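Local atomic coordinates of mandelate racemase/muconate lactonizing enzyme family protein (PDB entry 3T4W), a protein that probably acts as a lyase of the enolase superfamily on a carboxylate substrate that has not been identified. Residues G199-M204 and Q234-G239; Y194-G199 and M410-C415; E339-I344 and S370-E375. All coordinates share one frame; numbering follows the deposited sequence.

Interaction 1. Residues G199-M204 and Q234-G239; sequences GHMPAM and QFTTAG
Two loops that follow neighbouring strands of the enolase-type barrel meet at a single bridge between His200 and Phe235. His200 N gives a hydrogen bond to Gln234 O (2.7 Å), and His200 O accepts one from Thr236 N (3.0 Å). Both polar backbone atoms of His200 are thus held by residues flanking Phe235, as in parallel strands.

The His200 side chain, with CG between backbone N and carbonyl carbon (chi1 55°), turns back over the partner loop. Gln234 O lies over one face of its imidazole, and the Phe235 ring presents its edge to a face of the imidazole in an offset edge-to-face pair, centroids 5.6 Å apart and planes at 70°. The phenyl ring has further neighbours: Gln234 CB lies over the centre of one face, His200 O is in plane at the edge, and Pro202 CB touches Phe235 CE1 at 3.4 Å.

Further along, Thr236 caps the helix start by accepting from Gly239 N at OG1 (3.1 Å). Against this first turn lie Pro202 CD, 3.5 Å from Gly239 CA, and the bent thioether of Met201, whose CE reaches Ala238 CB at 3.9 Å.

This lays the loop before helix 204-221 across the N terminus of helix 237-247, where Phe235 also touches Ala240 and Leu243. Thr237 OG1 hydrogen-bonds Gln266 NE2 of helix 264-273, and Phe235 O accepts from Asn326 ND2 of the second subunit.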
# COMPACT_ATOMS: atom_id res chain seq x y z
N GLY A 199 20.74 9.18 16.48
CA GLY A 199 21.54 8.69 15.37
C GLY A 199 22.35 9.77 14.67
O GLY A 199 21.89 10.90 14.48
N HIS A 200 23.56 9.43 14.28
CA HIS A 200 24.39 10.38 13.55
C HIS A 200 24.86 9.75 12.26
O HIS A 200 24.63 8.57 12.02
CB HIS A 200 25.58 10.82 14.41
CG HIS A 200 26.42 9.69 14.92
ND1 HIS A 200 26.25 9.15 16.18
CD2 HIS A 200 27.44 9.00 14.35
CE1 HIS A 200 27.12 8.18 16.36
NE2 HIS A 200 27.85 8.07 15.27
N MET A 201 25.51 10.54 11.42
CA MET A 201 26.19 10.03 10.25
C MET A 201 27.58 9.55 10.65
O MET A 201 28.34 10.30 11.26
CB MET A 201 26.31 11.13 9.18
CG MET A 201 27.05 10.70 7.93
SD MET A 201 26.14 9.49 6.96
CE MET A 201 24.74 10.47 6.44
N PRO A 202 27.92 8.30 10.33
CA PRO A 202 29.24 7.79 10.69
C PRO A 202 30.34 8.62 10.03
O PRO A 202 30.17 9.04 8.88
CB PRO A 202 29.25 6.40 10.06
CG PRO A 202 28.27 6.52 8.92
CD PRO A 202 27.16 7.32 9.54
N ALA A 203 31.43 8.85 10.74
CA ALA A 203 32.58 9.49 10.14
C ALA A 203 33.08 8.55 9.06
O ALA A 203 32.89 7.34 9.17
CB ALA A 203 33.66 9.72 11.19
N MET A 204 33.71 9.08 8.01
CA MET A 204 34.20 8.20 6.96
C MET A 204 35.21 7.18 7.51
O MET A 204 35.36 6.08 6.97
CB MET A 204 34.80 8.98 5.80
CG MET A 204 34.89 8.16 4.51
SD MET A 204 33.30 7.83 3.70
CE MET A 204 33.81 6.45 2.68
N GLN A 234 23.94 3.58 16.52
CA GLN A 234 24.60 4.88 16.49
C GLN A 234 24.03 5.81 15.41
O GLN A 234 24.12 7.04 15.51
CB GLN A 234 26.10 4.73 16.21
CG GLN A 234 26.88 3.94 17.24
CD GLN A 234 27.03 2.47 16.88
OE1 GLN A 234 26.08 1.83 16.41
NE2 GLN A 234 28.22 1.93 17.10
N PHE A 235 23.44 5.21 14.38
CA PHE A 235 23.28 5.89 13.10
C PHE A 235 21.86 6.34 12.73
O PHE A 235 20.86 5.73 13.10
CB PHE A 235 23.87 5.04 11.98
CG PHE A 235 25.24 4.53 12.29
CD1 PHE A 235 26.31 5.40 12.36
CD2 PHE A 235 25.45 3.18 12.53
CE1 PHE A 235 27.59 4.94 12.65
CE2 PHE A 235 26.72 2.70 12.83
CZ PHE A 235 27.79 3.58 12.89
N THR A 236 21.82 7.44 11.99
CA THR A 236 20.64 7.82 11.23
C THR A 236 20.41 6.75 10.18
O THR A 236 21.33 6.01 9.82
CB THR A 236 20.90 9.12 10.48
OG1 THR A 236 22.05 8.94 9.64
CG2 THR A 236 21.17 10.26 11.44
N THR A 237 19.19 6.66 9.68
CA THR A 237 18.87 5.75 8.59
C THR A 237 19.86 5.86 7.43
O THR A 237 20.38 4.85 6.95
CB THR A 237 17.47 6.02 8.04
OG1 THR A 237 16.57 6.23 9.14
CG2 THR A 237 17.00 4.85 7.18
N ALA A 238 20.11 7.08 6.98
CA ALA A 238 21.08 7.33 5.93
C ALA A 238 22.44 6.70 6.25
O ALA A 238 23.01 5.97 5.43
CB ALA A 238 21.24 8.83 5.70
N GLY A 239 22.94 6.97 7.45
CA GLY A 239 24.23 6.45 7.86
C GLY A 239 24.24 4.94 7.96
O GLY A 239 25.17 4.28 7.49

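Interaction 2. Residues Y194-G199 and M410-C415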
# COMPACT_ATOMS: atom_id res chain seq x y z
N TYR A 194 27.99 5.21 20.42
CA TYR A 194 26.62 5.67 20.38
C TYR A 194 26.51 6.79 21.39
O TYR A 194 27.11 6.72 22.46
CB TYR A 194 25.69 4.53 20.77
CG TYR A 194 26.27 3.64 21.86
CD1 TYR A 194 27.14 2.61 21.53
CD2 TYR A 194 25.94 3.84 23.20
CE1 TYR A 194 27.67 1.79 22.51
CE2 TYR A 194 26.47 3.02 24.19
CZ TYR A 194 27.34 2.00 23.83
OH TYR A 194 27.87 1.19 24.80
N THR A 195 25.76 7.84 21.06
CA THR A 195 25.64 8.97 21.96
C THR A 195 24.19 9.28 22.31
O THR A 195 23.26 8.89 21.59
CB THR A 195 26.29 10.23 21.37
OG1 THR A 195 25.32 10.98 20.62
CG2 THR A 195 27.46 9.85 20.47
N MET A 196 24.03 9.97 23.42
CA MET A 196 22.76 10.48 23.90
C MET A 196 22.02 11.34 22.85
O MET A 196 20.83 11.64 23.00
CB MET A 196 23.03 11.27 25.19
CG MET A 196 22.20 12.51 25.43
SD MET A 196 22.85 14.02 24.68
CE MET A 196 24.60 13.83 24.97
N ARG A 197 22.73 11.71 21.79
CA ARG A 197 22.24 12.70 20.84
C ARG A 197 21.20 12.17 19.86
O ARG A 197 20.41 12.94 19.31
CB ARG A 197 23.40 13.33 20.06
CG ARG A 197 24.30 14.17 20.94
CD ARG A 197 25.58 14.61 20.25
NE ARG A 197 26.46 15.23 21.24
CZ ARG A 197 26.26 16.45 21.75
NH1 ARG A 197 25.22 17.18 21.33
NH2 ARG A 197 27.08 16.94 22.67
N GLY A 198 21.21 10.85 19.66
CA GLY A 198 20.39 10.24 18.63
C GLY A 198 21.30 9.79 17.51
O GLY A 198 22.51 9.99 17.59
N GLY A 199 20.74 9.18 16.48
CA GLY A 199 21.54 8.69 15.37
C GLY A 199 22.35 9.77 14.67
O GLY A 199 21.89 10.90 14.48
N MET A 410 25.22 6.00 27.40
CA MET A 410 25.43 6.65 26.11
C MET A 410 26.23 7.93 26.33
O MET A 410 25.78 8.84 27.02
CB MET A 410 24.10 6.96 25.40
CG MET A 410 23.13 5.80 25.40
SD MET A 410 21.83 5.93 24.15
CE MET A 410 22.77 5.59 22.67
N GLN A 411 27.42 7.99 25.73
CA GLN A 411 28.32 9.11 25.96
C GLN A 411 27.70 10.45 25.56
O GLN A 411 26.78 10.51 24.74
CB GLN A 411 29.63 8.90 25.22
CG GLN A 411 29.61 9.34 23.78
CD GLN A 411 30.97 9.21 23.14
OE1 GLN A 411 31.77 8.36 23.54
NE2 GLN A 411 31.24 10.04 22.14
N GLU A 412 28.23 11.53 26.14
CA GLU A 412 27.70 12.85 25.87
C GLU A 412 28.34 13.51 24.65
O GLU A 412 27.67 14.18 23.86
CB GLU A 412 27.84 13.75 27.10
CG GLU A 412 27.37 15.17 26.87
CD GLU A 412 26.54 15.73 28.02
OE1 GLU A 412 25.99 14.94 28.82
OE2 GLU A 412 26.44 16.97 28.11
N ALA A 413 29.64 13.29 24.48
CA ALA A 413 30.37 13.88 23.37
C ALA A 413 29.79 13.42 22.04
O ALA A 413 29.38 12.26 21.91
CB ALA A 413 31.83 13.51 23.45
N PRO A 414 29.76 14.32 21.04
CA PRO A 414 29.29 13.99 19.69
C PRO A 414 30.23 13.02 19.01
O PRO A 414 31.38 12.87 19.43
CB PRO A 414 29.36 15.34 18.95
CG PRO A 414 29.63 16.37 19.99
CD PRO A 414 30.28 15.69 21.13
N CYS A 415 29.75 12.35 17.96
CA CYS A 415 30.64 11.59 17.10
C CYS A 415 31.82 12.48 16.69
O CYS A 415 31.65 13.63 16.29
CB CYS A 415 29.89 11.09 15.86
SG CYS A 415 30.95 10.25 14.68
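The guanidinium of Arg197 has Pro414 CG over one face and Ala413 C at its edge, near its plane. Both NE and NH2 reach Glu412 O, each at 3.1 Å, in a bent and weak fork (124° at each hydrogen). An extended chain from CG to NE carries the group out to this carbonyl, while NH1 turns to Met143 O of the second subunit. The Tyr194 ring meets the Met410 methyl, CD2 to CE 3.7 Å, the two side chains crossing at about a right angle; the same phenol ring meets the ring of His232 in its own chain and that of Phe104 of the third subunit. A third flat group, the amide of Gln411, folds back on its own segment, NE2 donating to Ala413 O (2.9 Å) with the acceptor close to the amide plane.

Between these groups the backbones join at one bridge, Thr195 with Gln411. Met196 N donates to Gln411 O at 3.1 Å and nearly straight (167°), just where a type I turn from Thr195 to Gly198 begins. Met410 has CG anti to its carbonyl carbon (chi1 -47°) and bends at chi3, which brings CE to Tyr194 CB and Thr195 O. On the turn, the folded chain of Met196 sets its CE against Glu412 CG (3.6 Å), and Thr195 CG2 packs near Gln411 CG (4.0 Å).

Main-chain carbonyls accept every hydrogen bond that crosses between the segments. The strongest polar partners of the charged groups lie on neighbouring subunits: Met143 O of the second for Arg197, and Arg98 of the third, in a salt bridge, for the Glu412 carboxylate. With one sound and two weak bonds between the segments themselves, the contact probably depends on the oligomer as well.

Interaction 3. Residues E339-I344 and S370-E375; sequences EWAANI and STIKVE
Apolar packing holds Trp340 against Ile372 and Val374, with the six-membered ring of the indole doing the touching. Its CZ3 meets Ile372 CG2 at 3.5 Å, and its CZ2 meets Val374 CG2 at 3.6 Å, the valine crossing the indole at about a right angle. With CG anti to the backbone N (chi1 -174°), Trp340 sends this ring outward from the helix to the passing loop. Ile372 spreads its two branches over the helix surface: CG2 serves Trp340 and, more distantly, Ile344 CD1, while CD1 comes to 4.1 Å from Ala341 CB. Within the helix, Ile344 CD1 covers part of one indole face. Cutting Trp340 back to alanine removes the six-membered ring, which is likely to open a gap between helix and loop and set Ile372 and Val374 free to shift.

No polar bond links the two segments; Ile372 O lies in plane at the edge of the indole, 3.7 Å from Trp340 CZ3.

Trp340 and Val374 both also touch Cys358 of strand 356-358 and Ile379 of strand 378-380, the layering of helix on strands expected in the barrel domain of the enolase superfamily.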
# COMPACT_ATOMS: atom_id res chain seq x y z
N GLU A 339 20.23 -14.74 33.84
CA GLU A 339 19.51 -14.39 32.62
C GLU A 339 19.91 -15.31 31.47
O GLU A 339 19.07 -15.72 30.66
CB GLU A 339 19.73 -12.93 32.21
CG GLU A 339 18.66 -12.44 31.22
CD GLU A 339 19.04 -11.17 30.46
OE1 GLU A 339 20.12 -11.15 29.82
OE2 GLU A 339 18.25 -10.21 30.47
N TRP A 340 21.20 -15.65 31.41
CA TRP A 340 21.68 -16.56 30.39
C TRP A 340 20.93 -17.89 30.47
O TRP A 340 20.48 -18.43 29.46
CB TRP A 340 23.19 -16.78 30.53
CG TRP A 340 23.78 -17.59 29.43
CD1 TRP A 340 23.72 -17.33 28.09
CD2 TRP A 340 24.56 -18.78 29.57
NE1 TRP A 340 24.39 -18.30 27.39
CE2 TRP A 340 24.92 -19.20 28.28
CE3 TRP A 340 24.98 -19.54 30.67
CZ2 TRP A 340 25.68 -20.35 28.04
CZ3 TRP A 340 25.74 -20.67 30.44
CH2 TRP A 340 26.08 -21.07 29.14
N ALA A 341 20.78 -18.39 31.69
CA ALA A 341 20.07 -19.63 31.95
C ALA A 341 18.65 -19.61 31.41
O ALA A 341 18.18 -20.59 30.83
CB ALA A 341 20.05 -19.93 33.45
N ALA A 342 17.94 -18.50 31.62
CA ALA A 342 16.60 -18.38 31.08
C ALA A 342 16.67 -18.36 29.55
O ALA A 342 15.83 -18.95 28.88
CB ALA A 342 15.89 -17.14 31.61
N ASN A 343 17.69 -17.68 29.01
CA ASN A 343 17.90 -17.65 27.57
C ASN A 343 17.96 -19.05 26.98
O ASN A 343 17.39 -19.33 25.92
CB ASN A 343 19.21 -16.92 27.23
CG ASN A 343 19.11 -15.43 27.42
OD1 ASN A 343 18.01 -14.88 27.57
ND2 ASN A 343 20.25 -14.75 27.41
N ILE A 344 18.66 -19.92 27.69
CA ILE A 344 18.93 -21.26 27.22
C ILE A 344 17.72 -22.19 27.35
O ILE A 344 17.51 -23.06 26.50
CB ILE A 344 20.20 -21.82 27.90
CG1 ILE A 344 21.41 -21.10 27.31
CG2 ILE A 344 20.31 -23.32 27.73
CD1 ILE A 344 22.69 -21.76 27.58
N SER A 370 29.34 -23.27 38.04
CA SER A 370 29.58 -23.99 36.79
C SER A 370 28.48 -24.99 36.39
O SER A 370 28.74 -25.93 35.65
CB SER A 370 30.93 -24.72 36.86
OG SER A 370 31.94 -23.85 37.33
N THR A 371 27.26 -24.77 36.87
CA THR A 371 26.17 -25.72 36.62
C THR A 371 25.73 -25.75 35.16
O THR A 371 25.28 -26.78 34.65
CB THR A 371 24.96 -25.47 37.52
OG1 THR A 371 24.55 -24.10 37.43
CG2 THR A 371 25.30 -25.81 38.97
N ILE A 372 25.84 -24.61 34.48
CA ILE A 372 25.62 -24.56 33.05
C ILE A 372 26.87 -24.00 32.39
O ILE A 372 27.42 -23.00 32.85
CB ILE A 372 24.41 -23.69 32.71
CG1 ILE A 372 23.16 -24.20 33.44
CG2 ILE A 372 24.17 -23.69 31.22
CD1 ILE A 372 21.87 -23.57 32.95
N LYS A 373 27.33 -24.64 31.32
CA LYS A 373 28.56 -24.20 30.68
C LYS A 373 28.50 -24.35 29.17
O LYS A 373 27.80 -25.21 28.64
CB LYS A 373 29.76 -24.97 31.25
CG LYS A 373 29.81 -26.43 30.82
CD LYS A 373 30.92 -27.21 31.52
CE LYS A 373 30.62 -27.37 33.00
NZ LYS A 373 31.68 -28.14 33.71
N VAL A 374 29.24 -23.48 28.47
CA VAL A 374 29.44 -23.61 27.04
C VAL A 374 30.52 -24.66 26.83
O VAL A 374 31.51 -24.68 27.57
CB VAL A 374 29.89 -22.28 26.39
CG1 VAL A 374 30.08 -22.45 24.89
CG2 VAL A 374 28.89 -21.17 26.68
N GLU A 375 30.33 -25.53 25.85
CA GLU A 375 31.31 -26.56 25.52
C GLU A 375 31.50 -26.66 24.02
O GLU A 375 30.55 -26.96 23.29
CB GLU A 375 30.86 -27.92 26.06
CG GLU A 375 30.46 -27.92 27.52
CD GLU A 375 29.80 -29.23 27.93
OE1 GLU A 375 28.56 -29.24 28.11
OE2 GLU A 375 30.52 -30.23 28.07

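How the interactions relate
From the N terminus, 194-199 comes first and runs through Gly199 directly into 199-204, so interactions 1 and 2 share that residue. Interaction 1 closes early, at 234-239, joining successive loops of the barrel. Interaction 3 then opens and closes separately, tying helix 337-349 to the loop before strand 378-380. Last, 410-415 returns to 194-199, closing a long loop of about 210 residues that encloses both other contacts. Interactions 1 and 2 touch, His200 packing on Cys415, and fasten the C-terminal tail to barrel loops beside the second subunit. Interaction 3 lies across the chain's centre, its own centre about 35 Å and 33 Å from theirs.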